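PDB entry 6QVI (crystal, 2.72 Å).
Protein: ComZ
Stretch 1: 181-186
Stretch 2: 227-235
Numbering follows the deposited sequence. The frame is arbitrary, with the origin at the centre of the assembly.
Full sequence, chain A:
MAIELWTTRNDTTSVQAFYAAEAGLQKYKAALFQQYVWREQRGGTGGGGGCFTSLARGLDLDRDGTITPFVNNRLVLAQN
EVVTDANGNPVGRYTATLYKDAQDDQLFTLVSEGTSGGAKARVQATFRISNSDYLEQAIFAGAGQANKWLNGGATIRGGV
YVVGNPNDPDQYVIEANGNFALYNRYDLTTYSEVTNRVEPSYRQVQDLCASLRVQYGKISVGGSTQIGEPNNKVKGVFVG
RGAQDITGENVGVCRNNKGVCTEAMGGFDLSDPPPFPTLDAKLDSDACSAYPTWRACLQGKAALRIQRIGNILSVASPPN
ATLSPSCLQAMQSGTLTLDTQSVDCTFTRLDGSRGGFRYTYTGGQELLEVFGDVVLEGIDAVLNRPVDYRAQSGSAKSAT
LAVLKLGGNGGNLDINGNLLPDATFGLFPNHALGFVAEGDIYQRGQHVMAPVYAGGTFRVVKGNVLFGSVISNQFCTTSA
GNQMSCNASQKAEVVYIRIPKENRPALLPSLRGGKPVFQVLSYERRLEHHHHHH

Stretch 1, residues 181-186: ALYNRY
Stretch 2 (227-235) IGEPNNKVK

How do the two backbones meet? Residues 181-183 finish a strand that begins earlier in the chain, and Leu-182 pairs with Ile-227 in a parallel bridge, their CA atoms 4.8 Å apart. Both are extended, with phi/psi of -132/115 at Leu-182 and -101/95 at Ile-227 (chi1 m, chi2 t), and their side chains lie on the same face of the sheet. The bridge is held by a short, nearly straight hydrogen bond from Gly-228 N to Leu-182 O, 2.7 Å long with an N-H...O angle of 160°. The register continues to Tyr-183 (-116/163) and Gly-228, whose CA atoms are 4.9 Å apart.

How does the second stretch turn, and why is residue 228 a glycine? Gly-228 has phi/psi of 82/168, where a CB would be jammed against the carbonyl oxygen of Ile-227 and would lie 2.8 Å from Val-234 N, so this position calls for glycine. The chain then runs through Glu-229 (-118/152), Pro-230 (-48/-42) and Asn-231 (-68/-74), and Asn-232 (-108/107) brings it back. A backbone hydrogen bond from Glu-229 N to Asn-232 O, 3.1 Å, closes this turn. Val-234 (-70/148) then returns beside the first stretch, its CA 5.9 Å from that of Asn-184 (-119/25).

Which apolar and aromatic groups fill the space near the bridge? Leu-182, with chi1 t and chi2 t, places CD2 4.3 Å from CG2 of Val-234, whose chi1 is 77° (p); both residues are buried, and this is a van der Waals contact. Tyr-183 has its CA-to-CB bond sideways, but chi1 m (-59°) with chi2 -24° carries the ring nearer the second stretch. Glu-229, m then t with chi3 -46°, likewise starts sideways and extends back, laying its CD over one face of that ring. Glu-229 CG lies 4.3 Å from Tyr-183 CE1, so the methylene also packs on the ring.

What joins the polar ends? The CA-to-CB bonds of Asn-184 and Asn-232 each point toward the other stretch, and with chi1 of -173° (t) in both the amides come within reach. Asn-184, with chi2 79°, donates a weak hydrogen bond from ND2 to Asn-232 OD1, 3.4 Å at 154°. Asn-232 has chi2 -2°, and its ND2 lies 3.3 Å from Arg-185 CG. Arg-185 (-155/166) also points its CA-to-CB bond toward the second stretch; chi1 46° (p) sets CG against that amide, and chi2 141° (between wells), chi3 m and chi4 145° carry the guanidinium beyond contact range.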

# COMPACT_ATOMS: atom_id res chain seq x y z
N ALA A 181 7.22 -19.28 4.72
CA ALA A 181 7.80 -19.05 3.41
C ALA A 181 7.25 -17.74 2.90
O ALA A 181 6.03 -17.50 2.98
CB ALA A 181 7.48 -20.18 2.41
N LEU A 182 8.13 -16.94 2.31
CA LEU A 182 7.80 -15.61 1.83
C LEU A 182 8.37 -15.51 0.43
O LEU A 182 9.58 -15.58 0.23
CB LEU A 182 8.38 -14.53 2.76
CG LEU A 182 7.92 -13.07 2.70
CD1 LEU A 182 8.56 -12.32 3.85
CD2 LEU A 182 8.36 -12.43 1.39
N TYR A 183 7.48 -15.38 -0.55
CA TYR A 183 7.87 -15.39 -1.95
C TYR A 183 7.56 -14.06 -2.61
O TYR A 183 6.74 -13.27 -2.13
CB TYR A 183 7.15 -16.53 -2.68
CG TYR A 183 7.44 -17.90 -2.09
CD1 TYR A 183 8.61 -18.13 -1.38
CD2 TYR A 183 6.52 -18.96 -2.23
CE1 TYR A 183 8.89 -19.38 -0.85
CE2 TYR A 183 6.79 -20.22 -1.69
CZ TYR A 183 7.97 -20.41 -0.99
OH TYR A 183 8.28 -21.63 -0.45
N ASN A 184 8.19 -13.85 -3.77
CA ASN A 184 8.04 -12.59 -4.50
C ASN A 184 7.43 -12.82 -5.87
O ASN A 184 7.63 -12.03 -6.79
CB ASN A 184 9.34 -11.80 -4.58
CG ASN A 184 9.12 -10.45 -5.20
OD1 ASN A 184 8.65 -9.53 -4.53
ND2 ASN A 184 9.45 -10.32 -6.48
N ARG A 185 6.69 -13.91 -6.01
CA ARG A 185 5.84 -14.07 -7.17
C ARG A 185 4.71 -15.02 -6.81
O ARG A 185 4.74 -15.70 -5.77
CB ARG A 185 6.67 -14.57 -8.35
CG ARG A 185 7.61 -15.70 -7.96
CD ARG A 185 7.72 -16.77 -9.02
NE ARG A 185 6.64 -17.73 -8.87
CZ ARG A 185 6.04 -18.34 -9.89
NH1 ARG A 185 6.42 -18.06 -11.13
NH2 ARG A 185 5.06 -19.20 -9.66
N TYR A 186 3.71 -15.04 -7.68
CA TYR A 186 2.55 -15.90 -7.54
C TYR A 186 2.06 -16.19 -8.95
O TYR A 186 2.37 -15.45 -9.89
CB TYR A 186 1.43 -15.30 -6.66
CG TYR A 186 0.70 -14.12 -7.27
CD1 TYR A 186 0.85 -12.84 -6.74
CD2 TYR A 186 -0.14 -14.27 -8.37
CE1 TYR A 186 0.19 -11.75 -7.31
CE2 TYR A 186 -0.78 -13.20 -8.94
CZ TYR A 186 -0.62 -11.94 -8.41
OH TYR A 186 -1.29 -10.89 -9.00
N ILE A 227 12.82 -17.00 2.86
CA ILE A 227 12.56 -15.60 2.59
C ILE A 227 13.12 -15.40 1.19
O ILE A 227 14.32 -15.24 1.00
CB ILE A 227 13.19 -14.68 3.63
CG1 ILE A 227 12.49 -14.89 4.98
CG2 ILE A 227 13.05 -13.25 3.20
CD1 ILE A 227 13.25 -14.32 6.16
N GLY A 228 12.26 -15.51 0.19
CA GLY A 228 12.68 -15.43 -1.18
C GLY A 228 13.20 -16.77 -1.64
O GLY A 228 13.47 -17.68 -0.85
N GLU A 229 13.38 -16.88 -2.95
CA GLU A 229 13.91 -18.06 -3.59
C GLU A 229 15.21 -17.70 -4.30
O GLU A 229 15.38 -16.55 -4.71
CB GLU A 229 12.92 -18.65 -4.60
CG GLU A 229 11.80 -19.45 -3.96
CD GLU A 229 10.69 -19.79 -4.95
OE1 GLU A 229 10.27 -18.88 -5.70
OE2 GLU A 229 10.28 -20.97 -4.99
N PRO A 230 16.14 -18.66 -4.45
CA PRO A 230 17.37 -18.36 -5.19
C PRO A 230 17.11 -17.67 -6.52
O PRO A 230 17.80 -16.69 -6.85
CB PRO A 230 17.98 -19.76 -5.38
CG PRO A 230 17.52 -20.52 -4.18
CD PRO A 230 16.15 -20.04 -3.92
N ASN A 231 16.10 -18.13 -7.26
CA ASN A 231 15.69 -17.56 -8.54
C ASN A 231 15.09 -16.17 -8.35
O ASN A 231 15.72 -15.16 -8.68
CB ASN A 231 14.70 -18.53 -9.21
CG ASN A 231 14.11 -18.00 -10.53
OD1 ASN A 231 13.83 -16.81 -10.68
ND2 ASN A 231 13.89 -18.92 -11.47
N ASN A 232 13.88 -16.10 -7.84
CA ASN A 232 13.19 -14.83 -7.63
C ASN A 232 13.15 -14.55 -6.14
O ASN A 232 12.39 -15.19 -5.40
CB ASN A 232 11.79 -14.90 -8.25
CG ASN A 232 11.09 -13.58 -8.22
OD1 ASN A 232 11.63 -12.59 -7.71
ND2 ASN A 232 9.92 -13.52 -8.85
N LYS A 233 13.95 -13.58 -5.68
CA LYS A 233 14.05 -13.40 -4.24
C LYS A 233 13.78 -11.96 -3.82
O LYS A 233 13.79 -11.01 -4.61
CB LYS A 233 15.42 -13.81 -3.71
CG LYS A 233 16.53 -12.79 -3.90
CD LYS A 233 17.86 -13.51 -3.68
CE LYS A 233 19.09 -12.63 -3.80
NZ LYS A 233 19.23 -11.88 -5.08
N VAL A 234 13.62 -11.82 -2.51
CA VAL A 234 13.03 -10.64 -1.94
C VAL A 234 13.95 -9.45 -2.09
O VAL A 234 15.19 -9.58 -2.10
CB VAL A 234 12.65 -10.94 -0.48
CG1 VAL A 234 13.88 -10.92 0.45
CG2 VAL A 234 11.60 -10.02 -0.02
N LYS A 235 13.34 -8.30 -2.24
CA LYS A 235 14.07 -7.06 -2.52
C LYS A 235 14.46 -6.35 -1.23
O LYS A 235 14.18 -5.18 -1.03
CB LYS A 235 13.21 -6.14 -3.40
CG LYS A 235 13.12 -6.51 -4.85
CD LYS A 235 12.65 -5.33 -5.71
CE LYS A 235 12.70 -4.08 -4.88
NZ LYS A 235 12.59 -2.95 -5.84